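Local structure of probable benzoylformate decarboxylase (Rhodococcus jostii, 7ORX) at residues W128-T133 with P139-Q144; D191-L196 with L325-N330; I197-S202 with R297-T302; F362-A367 with A501-F506; P450-I455 with T508-A513. The protein is a thiamine diphosphate-dependent enzyme that forms a four-chain assembly and binds thiamine diphosphate and a sodium ion. All blocks are in the same frame, centred on the assembly; numbering follows the deposited sequence.

Interaction 1 (W128-T133 with P139-Q144)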
# COMPACT_ATOMS: atom_id res chain seq x y z
N TRP C 128 5.25 -11.24 -3.22
CA TRP C 128 6.48 -10.43 -3.03
C TRP C 128 6.73 -9.59 -4.27
O TRP C 128 6.56 -10.13 -5.37
CB TRP C 128 7.67 -11.36 -2.77
CG TRP C 128 8.87 -10.55 -2.38
CD1 TRP C 128 9.02 -9.83 -1.23
CD2 TRP C 128 10.00 -10.23 -3.20
NE1 TRP C 128 10.16 -9.08 -1.29
CE2 TRP C 128 10.81 -9.35 -2.46
CE3 TRP C 128 10.41 -10.62 -4.47
CZ2 TRP C 128 12.03 -8.90 -2.92
CZ3 TRP C 128 11.61 -10.15 -4.95
CH2 TRP C 128 12.41 -9.30 -4.18
N SER C 129 7.15 -8.34 -4.10
CA SER C 129 7.42 -7.45 -5.25
C SER C 129 8.58 -6.51 -4.92
O SER C 129 8.67 -6.12 -3.79
CB SER C 129 6.14 -6.72 -5.65
OG SER C 129 6.09 -5.43 -5.07
N SER C 130 9.44 -6.20 -5.88
CA SER C 130 10.62 -5.33 -5.70
C SER C 130 10.80 -4.45 -6.92
O SER C 130 10.67 -4.98 -8.00
CB SER C 130 11.85 -6.15 -5.47
OG SER C 130 12.95 -5.29 -5.14
N GLU C 131 11.08 -3.16 -6.73
CA GLU C 131 11.86 -2.38 -7.72
C GLU C 131 13.27 -2.25 -7.14
O GLU C 131 13.46 -1.41 -6.28
CB GLU C 131 11.18 -1.03 -8.04
CG GLU C 131 11.86 -0.25 -9.18
CD GLU C 131 11.09 0.90 -9.85
OE1 GLU C 131 10.47 0.69 -10.95
OE2 GLU C 131 11.16 2.04 -9.31
N PRO C 132 14.29 -3.04 -7.57
CA PRO C 132 15.61 -2.96 -6.94
C PRO C 132 16.10 -1.51 -6.83
O PRO C 132 15.79 -0.70 -7.70
CB PRO C 132 16.55 -3.74 -7.86
CG PRO C 132 15.62 -4.64 -8.66
CD PRO C 132 14.29 -3.92 -8.74
N THR C 133 16.84 -1.19 -5.77
CA THR C 133 17.25 0.20 -5.49
C THR C 133 18.40 0.65 -6.41
O THR C 133 18.68 1.87 -6.45
CB THR C 133 17.60 0.33 -4.01
OG1 THR C 133 18.61 -0.64 -3.74
CG2 THR C 133 16.35 0.13 -3.17
N PRO C 139 20.43 -8.77 -10.28
CA PRO C 139 20.56 -10.22 -10.22
C PRO C 139 20.09 -10.84 -8.90
O PRO C 139 19.37 -11.78 -8.92
CB PRO C 139 22.07 -10.43 -10.44
CG PRO C 139 22.47 -9.25 -11.28
CD PRO C 139 21.68 -8.11 -10.66
N ARG C 140 20.44 -10.30 -7.75
CA ARG C 140 20.07 -10.94 -6.45
C ARG C 140 18.56 -10.78 -6.25
O ARG C 140 17.92 -11.72 -5.78
CB ARG C 140 20.91 -10.39 -5.29
CG ARG C 140 20.68 -11.09 -3.95
CD ARG C 140 20.91 -10.15 -2.75
NE ARG C 140 20.00 -9.03 -2.93
CZ ARG C 140 18.69 -9.08 -2.63
NH1 ARG C 140 18.17 -10.13 -2.00
NH2 ARG C 140 17.91 -8.05 -2.91
N THR C 141 18.00 -9.63 -6.60
CA THR C 141 16.54 -9.40 -6.53
C THR C 141 15.83 -10.52 -7.33
O THR C 141 14.85 -11.06 -6.85
CB THR C 141 16.17 -8.00 -7.01
OG1 THR C 141 16.66 -7.03 -6.08
CG2 THR C 141 14.67 -7.81 -7.14
N ILE C 142 16.32 -10.86 -8.51
CA ILE C 142 15.72 -11.93 -9.35
C ILE C 142 15.99 -13.28 -8.71
O ILE C 142 15.07 -14.08 -8.66
CB ILE C 142 16.18 -11.83 -10.81
CG1 ILE C 142 15.80 -10.46 -11.36
CG2 ILE C 142 15.56 -12.94 -11.65
CD1 ILE C 142 16.05 -10.33 -12.82
N ASN C 143 17.16 -13.53 -8.18
CA ASN C 143 17.40 -14.78 -7.41
C ASN C 143 16.37 -14.88 -6.29
O ASN C 143 15.74 -15.95 -6.17
CB ASN C 143 18.78 -14.89 -6.75
CG ASN C 143 19.03 -16.31 -6.30
OD1 ASN C 143 18.84 -17.23 -7.07
ND2 ASN C 143 19.39 -16.52 -5.05
N GLN C 144 16.19 -13.83 -5.50
CA GLN C 144 15.25 -13.83 -4.35
C GLN C 144 13.82 -14.07 -4.87
O GLN C 144 13.07 -14.90 -4.28
CB GLN C 144 15.35 -12.51 -3.61
CG GLN C 144 14.27 -12.30 -2.59
CD GLN C 144 14.54 -11.14 -1.65
OE1 GLN C 144 15.37 -10.23 -1.85
NE2 GLN C 144 13.83 -11.15 -0.55
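W128 turns its CG anti to the backbone N (chi1 -172°), and Q144 does the same with an extended chain beyond CG that carries its amide across the indole, W128 CZ2 lying 3.6 Å from Q144 CD. The setting is a beta-alpha-beta crossover: strand 128-130, the outermost strand, within this chain, of a parallel sheet, leads into helix 138-149, which runs back almost antiparallel to it before strand 157-162. The Q144 side chain passes over one face of the indole, with the ring and amide planes only 19° apart. Its CG makes a CH-pi contact 4.1 Å from the centroid of the W128 six-membered ring, and its NE2 sits above the same ring system, offset toward the rim. R140 NH1 donates to Q144 OE1 (2.8 Å, 165° at the hydrogen), which helps fix the turn of the amide; the donor stands above the carbonyl plane. The same NH1 also bonds R310 O of a neighbouring subunit, which ties this helix into the assembly. One turn away T141 points its methyl at the strand while its OG1 bonds D137 O. T141 CG2 lies 3.6 Å from S130 OG and also 3.6 Å from P132 CG.

Interaction 2 (D191-L196 with L325-N330)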
# COMPACT_ATOMS: atom_id res chain seq x y z
N ASP C 191 6.12 -37.74 16.16
CA ASP C 191 5.09 -37.66 17.23
C ASP C 191 3.75 -37.27 16.57
O ASP C 191 2.75 -38.01 16.75
CB ASP C 191 5.49 -36.70 18.36
CG ASP C 191 6.00 -37.37 19.63
OD1 ASP C 191 5.43 -38.47 19.96
OD2 ASP C 191 6.98 -36.81 20.28
N GLN C 192 3.77 -36.18 15.79
CA GLN C 192 2.58 -35.57 15.13
C GLN C 192 1.92 -36.54 14.15
O GLN C 192 0.69 -36.43 13.99
CB GLN C 192 2.96 -34.26 14.43
CG GLN C 192 2.91 -33.05 15.35
CD GLN C 192 3.62 -31.83 14.76
OE1 GLN C 192 4.34 -31.90 13.78
NE2 GLN C 192 3.26 -30.70 15.28
N ILE C 193 2.68 -37.44 13.51
CA ILE C 193 2.13 -38.52 12.63
C ILE C 193 1.24 -39.43 13.48
O ILE C 193 0.10 -39.62 13.11
CB ILE C 193 3.24 -39.35 11.94
CG1 ILE C 193 3.82 -38.62 10.73
CG2 ILE C 193 2.74 -40.75 11.58
CD1 ILE C 193 5.29 -38.93 10.47
N ASN C 194 1.76 -39.98 14.58
CA ASN C 194 1.06 -41.03 15.37
C ASN C 194 -0.30 -40.48 15.83
O ASN C 194 -1.23 -41.30 15.92
CB ASN C 194 1.93 -41.58 16.51
CG ASN C 194 3.21 -42.21 16.02
OD1 ASN C 194 3.25 -42.98 15.06
ND2 ASN C 194 4.29 -41.83 16.65
N ASP C 195 -0.43 -39.16 16.06
CA ASP C 195 -1.73 -38.48 16.36
C ASP C 195 -2.66 -38.58 15.14
O ASP C 195 -3.81 -38.97 15.34
CB ASP C 195 -1.58 -37.00 16.69
CG ASP C 195 -0.70 -36.73 17.90
OD1 ASP C 195 -0.81 -37.48 18.93
OD2 ASP C 195 0.13 -35.80 17.80
N LEU C 196 -2.18 -38.21 13.94
CA LEU C 196 -2.94 -38.33 12.67
C LEU C 196 -3.38 -39.79 12.50
O LEU C 196 -4.59 -39.98 12.25
CB LEU C 196 -2.10 -37.89 11.46
CG LEU C 196 -2.34 -36.47 10.93
CD1 LEU C 196 -3.79 -36.07 11.02
CD2 LEU C 196 -1.52 -35.44 11.67
N LEU C 325 0.74 -37.35 2.99
CA LEU C 325 -0.13 -38.35 2.33
C LEU C 325 0.65 -39.65 2.09
O LEU C 325 0.06 -40.72 2.30
CB LEU C 325 -0.61 -37.74 1.01
CG LEU C 325 -2.06 -37.91 0.68
CD1 LEU C 325 -2.94 -37.75 1.89
CD2 LEU C 325 -2.43 -36.87 -0.37
N GLU C 326 1.90 -39.55 1.63
CA GLU C 326 2.80 -40.70 1.39
C GLU C 326 2.96 -41.45 2.71
O GLU C 326 2.72 -42.67 2.73
CB GLU C 326 4.13 -40.23 0.81
CG GLU C 326 5.14 -41.35 0.61
CD GLU C 326 6.57 -40.96 0.22
OE1 GLU C 326 6.79 -39.78 -0.20
OE2 GLU C 326 7.48 -41.83 0.33
N ILE C 327 3.33 -40.74 3.77
CA ILE C 327 3.57 -41.33 5.12
C ILE C 327 2.27 -42.03 5.57
O ILE C 327 2.35 -43.22 5.96
CB ILE C 327 4.07 -40.28 6.14
CG1 ILE C 327 5.59 -40.16 6.16
CG2 ILE C 327 3.53 -40.57 7.52
CD1 ILE C 327 6.14 -38.78 5.76
N LEU C 328 1.13 -41.33 5.54
CA LEU C 328 -0.11 -41.86 6.12
C LEU C 328 -0.54 -43.09 5.32
O LEU C 328 -0.97 -44.08 5.92
CB LEU C 328 -1.21 -40.81 6.04
CG LEU C 328 -1.09 -39.57 6.89
CD1 LEU C 328 -2.26 -38.64 6.55
CD2 LEU C 328 -1.10 -39.94 8.36
N ALA C 329 -0.45 -43.01 3.99
CA ALA C 329 -0.86 -44.07 3.06
C ALA C 329 -0.06 -45.33 3.34
O ALA C 329 -0.63 -46.43 3.25
CB ALA C 329 -0.67 -43.60 1.63
N ASN C 330 1.22 -45.20 3.67
CA ASN C 330 2.10 -46.39 3.81
C ASN C 330 2.03 -46.94 5.24
O ASN C 330 2.55 -48.05 5.41
CB ASN C 330 3.53 -46.10 3.33
CG ASN C 330 3.59 -45.98 1.82
OD1 ASN C 330 3.05 -46.81 1.06
ND2 ASN C 330 4.22 -44.92 1.35
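I193 against I327 and L196 against L328 make the contact with branched aliphatic chains alone, without a ring or other flat side-chain group. The two pairs join helix 190-202 to helix 321-331 within the central domain of the thiamine diphosphate enzyme family. The closest backbone approach is between I193 CA and L328 CA, at 7.7 Å. I193 and I327 cross at about a right angle. The methyl I327 CG2 is the part that touches: it lies 3.8 Å from I193 CG1 and equally far from I193 CD1, so it rests against the longer arm of the isoleucine. That arm faces it because I193 CG1 stands beside the backbone N, anti to the carbonyl carbon (chi1 -80°). The second pair meets through one close approach, L328 CD2 to L196 CB at 3.8 Å. L328 leaves its own helix at an angle to the neighbour, and it is the branched end that closes the gap. The contact grades from the partly exposed isoleucines to the buried leucines. L328 continues along helix 190-202 to I197 and L200, I327 also touches S187 in the loop before helix 190-202, and L325 turns to helix 220-230, so helix 321-331 is packed between helices 190-202 and 220-230.

Interaction 3 (I197-S202 with R297-T302); sequences IETLES and RLIHVT
T199 presents its methyl to one face of the R297 guanidinium, and the two side chains cross obliquely. T199 CG2 is 3.8 Å from R297 CZ and sits over the NH1 side of the face, not over the centre of the group. In the threonine CG2 is anti to the backbone N, which aims the methyl at the strand and leaves OG1 beside that N, bonded to D195 O one turn back in the helix. The arginine starts from the crowded position between its backbone N and carbonyl carbon (chi1 51°) and bends at chi3 (-43°), which brings its flat end over toward the helix. These residues belong to the Rossmann-like central domain, where helix 190-202 packs on a parallel sheet and strand 297-302 runs between strands 272-276 and 315-318. The guanidinium is held from the sheet side by a salt bridge of R297 NH2 with E315 OE1, while L272 of strand 272-276 touches both T199 and R297. Deeper in, the contact thins: T199 CG2 comes only to 4.5 Å of I299 CG1, and the buried I299 also touches L274, E315 and Y317 of the flanking strands.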
# COMPACT_ATOMS: atom_id res chain seq x y z
N ILE C 197 -2.49 -40.77 12.65
CA ILE C 197 -2.84 -42.19 12.31
C ILE C 197 -3.79 -42.72 13.40
O ILE C 197 -4.74 -43.41 13.04
CB ILE C 197 -1.66 -43.13 12.01
CG1 ILE C 197 -1.29 -43.99 13.21
CG2 ILE C 197 -0.46 -42.39 11.41
CD1 ILE C 197 -0.96 -45.43 12.86
N GLU C 198 -3.60 -42.39 14.66
CA GLU C 198 -4.57 -42.78 15.73
C GLU C 198 -5.94 -42.23 15.32
O GLU C 198 -6.85 -43.03 15.15
CB GLU C 198 -4.16 -42.31 17.12
CG GLU C 198 -5.02 -42.90 18.22
CD GLU C 198 -4.26 -43.26 19.53
OE1 GLU C 198 -3.24 -42.57 19.89
OE2 GLU C 198 -4.68 -44.24 20.22
N THR C 199 -6.07 -40.93 15.07
CA THR C 199 -7.37 -40.28 14.74
C THR C 199 -8.02 -40.96 13.52
O THR C 199 -9.28 -41.05 13.50
CB THR C 199 -7.23 -38.80 14.39
OG1 THR C 199 -6.29 -38.21 15.28
CG2 THR C 199 -8.53 -38.04 14.49
N LEU C 200 -7.21 -41.39 12.55
CA LEU C 200 -7.70 -42.00 11.29
C LEU C 200 -8.19 -43.42 11.56
O LEU C 200 -9.34 -43.71 11.17
CB LEU C 200 -6.59 -41.97 10.23
CG LEU C 200 -6.44 -40.64 9.49
CD1 LEU C 200 -5.27 -40.67 8.54
CD2 LEU C 200 -7.70 -40.30 8.71
N GLU C 201 -7.38 -44.27 12.21
CA GLU C 201 -7.76 -45.67 12.54
C GLU C 201 -8.90 -45.68 13.58
O GLU C 201 -9.63 -46.69 13.62
CB GLU C 201 -6.54 -46.43 13.02
CG GLU C 201 -5.47 -46.56 11.95
CD GLU C 201 -4.15 -47.14 12.46
OE1 GLU C 201 -3.98 -47.31 13.72
OE2 GLU C 201 -3.25 -47.38 11.60
N SER C 202 -9.01 -44.61 14.40
CA SER C 202 -10.12 -44.35 15.37
C SER C 202 -11.47 -44.31 14.66
O SER C 202 -12.44 -44.89 15.17
CB SER C 202 -9.94 -43.03 16.07
OG SER C 202 -9.47 -43.23 17.37
N ARG C 297 -15.67 -33.92 13.42
CA ARG C 297 -14.41 -33.15 13.66
C ARG C 297 -13.64 -33.15 12.34
O ARG C 297 -13.66 -34.16 11.63
CB ARG C 297 -13.59 -33.70 14.83
CG ARG C 297 -13.32 -35.20 14.79
CD ARG C 297 -12.35 -35.71 15.85
NE ARG C 297 -11.18 -34.83 16.00
CZ ARG C 297 -9.99 -35.16 16.49
NH1 ARG C 297 -9.78 -36.38 16.96
NH2 ARG C 297 -9.05 -34.25 16.58
N LEU C 298 -13.04 -32.01 12.02
CA LEU C 298 -12.36 -31.76 10.74
C LEU C 298 -10.87 -31.64 11.03
O LEU C 298 -10.55 -30.81 11.90
CB LEU C 298 -12.95 -30.50 10.12
CG LEU C 298 -12.50 -30.19 8.69
CD1 LEU C 298 -13.62 -29.64 7.81
CD2 LEU C 298 -11.33 -29.23 8.70
N ILE C 299 -10.06 -32.52 10.44
CA ILE C 299 -8.58 -32.42 10.35
C ILE C 299 -8.24 -31.80 9.01
O ILE C 299 -8.82 -32.20 8.01
CB ILE C 299 -7.84 -33.77 10.47
CG1 ILE C 299 -8.27 -34.57 11.69
CG2 ILE C 299 -6.37 -33.51 10.56
CD1 ILE C 299 -8.31 -33.76 12.95
N HIS C 300 -7.27 -30.91 8.97
CA HIS C 300 -7.00 -30.05 7.81
C HIS C 300 -5.51 -30.03 7.56
O HIS C 300 -4.80 -29.61 8.46
CB HIS C 300 -7.58 -28.69 8.12
CG HIS C 300 -7.39 -27.73 7.03
ND1 HIS C 300 -7.39 -26.38 7.26
CD2 HIS C 300 -7.18 -27.93 5.71
CE1 HIS C 300 -7.17 -25.76 6.11
NE2 HIS C 300 -7.07 -26.70 5.13
N VAL C 301 -5.03 -30.50 6.42
CA VAL C 301 -3.58 -30.58 6.11
C VAL C 301 -3.26 -29.69 4.91
O VAL C 301 -3.82 -29.94 3.87
CB VAL C 301 -3.13 -32.04 5.88
CG1 VAL C 301 -1.65 -32.09 5.56
CG2 VAL C 301 -3.48 -32.91 7.07
N THR C 302 -2.34 -28.73 5.03
CA THR C 302 -2.10 -27.74 3.95
C THR C 302 -0.65 -27.24 4.00
O THR C 302 -0.12 -27.06 5.10
CB THR C 302 -3.18 -26.65 4.02
OG1 THR C 302 -2.85 -25.55 3.18
CG2 THR C 302 -3.35 -26.06 5.39

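Interaction 4 (F362-A367 with A501-F506); sequences FALVRA and ATAEDF
L364 and A503 bring the backbones of helices 358-368 and 503-515 closest together, CA to CA 7.3 Å, near the start of the second helix. L364 uses two parts of its chain: CD2 rests 3.6 Å from A503 CB, and CB lies 3.8 Å from F506 CD2. F506 has CG anti to its backbone N (chi1 175°), which extends the ring toward helix 358-368, where L364 and V365 meet it obliquely. V365 CG2 is 3.8 Å from F506 CZ, further along the same CD2-CE2-CZ side of the ring that L364 CB touches. Just before the helix, T502 is the N-cap: D505 N donates to T502 OG1 at 3.2 Å, with an almost straight bond. F506 and V365 also reach I454 of strand 452-457. Two helices thus pack side by side on the same face of a parallel sheet, as in the layered alpha/beta fold of the C-terminal thiamine diphosphate-binding domain.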
# COMPACT_ATOMS: atom_id res chain seq x y z
N PHE C 362 -19.89 -34.07 -23.18
CA PHE C 362 -18.79 -34.62 -22.35
C PHE C 362 -18.71 -36.13 -22.53
O PHE C 362 -17.61 -36.69 -22.57
CB PHE C 362 -18.91 -34.15 -20.90
CG PHE C 362 -18.73 -32.67 -20.70
CD1 PHE C 362 -17.90 -31.92 -21.50
CD2 PHE C 362 -19.42 -32.00 -19.71
CE1 PHE C 362 -17.79 -30.55 -21.34
CE2 PHE C 362 -19.29 -30.64 -19.53
CZ PHE C 362 -18.47 -29.91 -20.36
N ALA C 363 -19.82 -36.81 -22.73
CA ALA C 363 -19.82 -38.27 -22.99
C ALA C 363 -19.17 -38.56 -24.34
O ALA C 363 -18.39 -39.50 -24.41
CB ALA C 363 -21.21 -38.82 -22.89
N LEU C 364 -19.48 -37.77 -25.38
CA LEU C 364 -18.76 -37.82 -26.69
C LEU C 364 -17.27 -37.50 -26.45
O LEU C 364 -16.43 -38.21 -26.99
CB LEU C 364 -19.39 -36.84 -27.67
CG LEU C 364 -20.51 -37.39 -28.55
CD1 LEU C 364 -21.17 -38.65 -27.96
CD2 LEU C 364 -21.55 -36.29 -28.81
N VAL C 365 -16.93 -36.50 -25.65
CA VAL C 365 -15.49 -36.22 -25.41
C VAL C 365 -14.86 -37.43 -24.70
O VAL C 365 -13.76 -37.79 -25.06
CB VAL C 365 -15.31 -34.91 -24.63
CG1 VAL C 365 -13.90 -34.75 -24.09
CG2 VAL C 365 -15.72 -33.71 -25.49
N ARG C 366 -15.53 -38.04 -23.73
CA ARG C 366 -14.98 -39.22 -23.03
C ARG C 366 -14.63 -40.31 -24.06
O ARG C 366 -13.51 -40.82 -24.01
CB ARG C 366 -15.97 -39.76 -21.99
CG ARG C 366 -15.45 -40.98 -21.23
CD ARG C 366 -16.47 -41.57 -20.28
NE ARG C 366 -17.72 -42.12 -20.86
CZ ARG C 366 -18.94 -41.58 -20.74
NH1 ARG C 366 -19.12 -40.44 -20.10
NH2 ARG C 366 -19.97 -42.16 -21.28
N ALA C 367 -15.57 -40.64 -24.94
CA ALA C 367 -15.46 -41.74 -25.93
C ALA C 367 -14.38 -41.44 -26.98
O ALA C 367 -13.79 -42.39 -27.47
CB ALA C 367 -16.80 -41.93 -26.57
N ALA C 501 -23.31 -28.99 -34.48
CA ALA C 501 -24.54 -28.86 -33.65
C ALA C 501 -25.17 -30.23 -33.38
O ALA C 501 -26.19 -30.27 -32.68
CB ALA C 501 -25.50 -27.92 -34.34
N THR C 502 -24.59 -31.32 -33.89
CA THR C 502 -25.09 -32.69 -33.62
C THR C 502 -23.93 -33.57 -33.16
O THR C 502 -22.81 -33.26 -33.50
CB THR C 502 -25.74 -33.32 -34.86
OG1 THR C 502 -24.63 -33.68 -35.69
CG2 THR C 502 -26.70 -32.41 -35.58
N ALA C 503 -24.25 -34.63 -32.44
CA ALA C 503 -23.34 -35.66 -31.94
C ALA C 503 -22.54 -36.25 -33.11
O ALA C 503 -21.33 -36.41 -32.94
CB ALA C 503 -24.12 -36.73 -31.22
N GLU C 504 -23.17 -36.56 -34.24
CA GLU C 504 -22.49 -37.26 -35.37
C GLU C 504 -21.38 -36.31 -35.87
O GLU C 504 -20.24 -36.77 -35.98
CB GLU C 504 -23.51 -37.73 -36.42
CG GLU C 504 -22.97 -38.33 -37.74
CD GLU C 504 -23.74 -37.99 -39.04
OE1 GLU C 504 -24.91 -37.49 -38.97
OE2 GLU C 504 -23.21 -38.23 -40.17
N ASP C 505 -21.73 -35.03 -36.11
CA ASP C 505 -20.79 -34.01 -36.66
C ASP C 505 -19.69 -33.71 -35.64
O ASP C 505 -18.56 -33.43 -36.04
CB ASP C 505 -21.39 -32.62 -36.90
CG ASP C 505 -22.59 -32.47 -37.82
OD1 ASP C 505 -22.67 -33.21 -38.84
OD2 ASP C 505 -23.41 -31.55 -37.52
N PHE C 506 -20.05 -33.64 -34.36
CA PHE C 506 -19.06 -33.41 -33.30
C PHE C 506 -18.07 -34.58 -33.28
O PHE C 506 -16.86 -34.30 -33.31
CB PHE C 506 -19.67 -33.27 -31.90
CG PHE C 506 -18.56 -33.16 -30.90
CD1 PHE C 506 -17.84 -31.99 -30.80
CD2 PHE C 506 -18.16 -34.26 -30.16
CE1 PHE C 506 -16.75 -31.91 -29.94
CE2 PHE C 506 -17.08 -34.17 -29.29
CZ PHE C 506 -16.36 -33.00 -29.18

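Interaction 5 (P450-I455 with T508-A513)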
# COMPACT_ATOMS: atom_id res chain seq x y z
N PRO C 450 -0.44 -27.84 -30.90
CA PRO C 450 -1.59 -28.65 -31.34
C PRO C 450 -2.70 -28.80 -30.30
O PRO C 450 -3.11 -29.91 -30.09
CB PRO C 450 -0.96 -30.04 -31.55
CG PRO C 450 0.16 -30.07 -30.53
CD PRO C 450 0.74 -28.66 -30.58
N VAL C 451 -3.12 -27.71 -29.64
CA VAL C 451 -4.28 -27.71 -28.71
C VAL C 451 -5.54 -28.03 -29.50
O VAL C 451 -5.70 -27.49 -30.62
CB VAL C 451 -4.61 -26.37 -28.06
CG1 VAL C 451 -4.58 -26.48 -26.58
CG2 VAL C 451 -3.80 -25.21 -28.59
N VAL C 452 -6.50 -28.66 -28.83
CA VAL C 452 -7.90 -28.67 -29.29
C VAL C 452 -8.74 -27.78 -28.36
O VAL C 452 -8.77 -28.05 -27.16
CB VAL C 452 -8.40 -30.12 -29.30
CG1 VAL C 452 -9.86 -30.19 -29.75
CG2 VAL C 452 -7.45 -30.99 -30.13
N ILE C 453 -9.39 -26.77 -28.93
CA ILE C 453 -10.27 -25.82 -28.21
C ILE C 453 -11.73 -26.11 -28.61
O ILE C 453 -12.07 -25.97 -29.79
CB ILE C 453 -9.85 -24.39 -28.55
CG1 ILE C 453 -8.39 -24.12 -28.16
CG2 ILE C 453 -10.76 -23.37 -27.89
CD1 ILE C 453 -8.13 -24.21 -26.69
N ILE C 454 -12.56 -26.48 -27.64
CA ILE C 454 -14.01 -26.68 -27.84
C ILE C 454 -14.72 -25.52 -27.16
O ILE C 454 -14.67 -25.42 -25.93
CB ILE C 454 -14.45 -28.02 -27.26
CG1 ILE C 454 -13.73 -29.17 -27.97
CG2 ILE C 454 -15.94 -28.15 -27.33
CD1 ILE C 454 -13.94 -30.52 -27.30
N ILE C 455 -15.32 -24.64 -27.95
CA ILE C 455 -16.18 -23.54 -27.44
C ILE C 455 -17.56 -24.15 -27.21
O ILE C 455 -18.10 -24.62 -28.16
CB ILE C 455 -16.24 -22.39 -28.45
CG1 ILE C 455 -14.86 -21.84 -28.83
CG2 ILE C 455 -17.13 -21.30 -27.93
CD1 ILE C 455 -14.00 -21.47 -27.66
N THR C 508 -17.06 -36.52 -35.49
CA THR C 508 -16.24 -36.40 -36.73
C THR C 508 -15.19 -35.29 -36.53
O THR C 508 -13.99 -35.61 -36.66
CB THR C 508 -17.11 -36.13 -37.96
OG1 THR C 508 -17.91 -37.30 -38.20
CG2 THR C 508 -16.32 -35.81 -39.22
N ALA C 509 -15.62 -34.05 -36.25
CA ALA C 509 -14.76 -32.86 -36.10
C ALA C 509 -13.71 -33.13 -35.02
O ALA C 509 -12.55 -32.75 -35.23
CB ALA C 509 -15.61 -31.63 -35.81
N PHE C 510 -14.10 -33.78 -33.93
CA PHE C 510 -13.24 -34.12 -32.78
C PHE C 510 -12.21 -35.17 -33.19
O PHE C 510 -11.04 -34.93 -32.88
CB PHE C 510 -14.07 -34.59 -31.59
CG PHE C 510 -13.34 -34.74 -30.28
CD1 PHE C 510 -12.55 -33.71 -29.78
CD2 PHE C 510 -13.47 -35.89 -29.53
CE1 PHE C 510 -11.88 -33.85 -28.57
CE2 PHE C 510 -12.79 -36.03 -28.34
CZ PHE C 510 -12.00 -35.02 -27.86
N LYS C 511 -12.61 -36.27 -33.81
CA LYS C 511 -11.69 -37.36 -34.26
C LYS C 511 -10.59 -36.74 -35.12
O LYS C 511 -9.40 -37.14 -34.98
CB LYS C 511 -12.44 -38.41 -35.08
CG LYS C 511 -11.91 -39.83 -34.98
CD LYS C 511 -10.90 -40.19 -36.04
CE LYS C 511 -11.54 -40.52 -37.36
NZ LYS C 511 -12.06 -41.90 -37.31
N SER C 512 -11.00 -35.77 -35.94
CA SER C 512 -10.16 -35.03 -36.91
C SER C 512 -9.20 -34.11 -36.17
O SER C 512 -7.98 -34.22 -36.43
CB SER C 512 -11.06 -34.24 -37.81
OG SER C 512 -10.31 -33.67 -38.88
N ALA C 513 -9.73 -33.24 -35.30
CA ALA C 513 -8.97 -32.31 -34.42
C ALA C 513 -7.89 -33.05 -33.63
O ALA C 513 -6.82 -32.50 -33.54
CB ALA C 513 -9.90 -31.59 -33.48
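Helix 503-515 is the connecting helix of a beta-alpha-beta crossover from strand 496-500 to strand 520-525, and here it covers the next strand of the parallel sheet, 452-457. Over residues 452-455 and 508-513 strand and helix run roughly antiparallel (157°), axes 9.9 Å apart at closest approach. V452 and I454, two residues apart and so on the same side of the strand, both point at the helix. V452 spreads its methyls over A513: V452 CG1 is 4.0 Å from A513 CB, and V452 CG2 is 3.8 Å from the backbone A513 O. With chi1 near 180°, V452 CG1 stands anti to the backbone N and is also the methyl nearest F510. F510 reaches the strand from one turn back along the helix, with its CG anti to the backbone N (chi1 -170°). V452 CG1 comes to the edge of the ring, near its plane, 4.3 Å from F510 CE1. The same corner, F510 CE1, is 4.1 Å from I454 CD1, and the I454 and F510 side chains cross at about a right angle. All four residues are buried and the contact is wholly apolar in its side chains. Around it, V452 and A513 touch T520 of strand 520-525, I454 touches V524 on that strand, and F510 and I454 both reach I426 of strand 425-430, so the helix packs over three neighbouring strands.

The contacts sample the three parallel-sheet domains of the chain: interaction 1 in the N-terminal one, interactions 2 and 3 in the central one, interactions 4 and 5 in the C-terminal one. Interactions 2 and 3 share helix 190-202, their centres 9 Å apart, and join where L196 CD1 packs on I299 CG2 at 3.7 Å. Interactions 4 and 5 share helix 503-515, their centres 11 Å apart, and meet at I454, whose CD1 is 3.9 Å from F506 CZ. Between domains the centres lie about 38 to 50 Å apart. In interaction 5 the I454 side chain is about 12 Å from thiamine diphosphate and about 12 Å from the sodium ion.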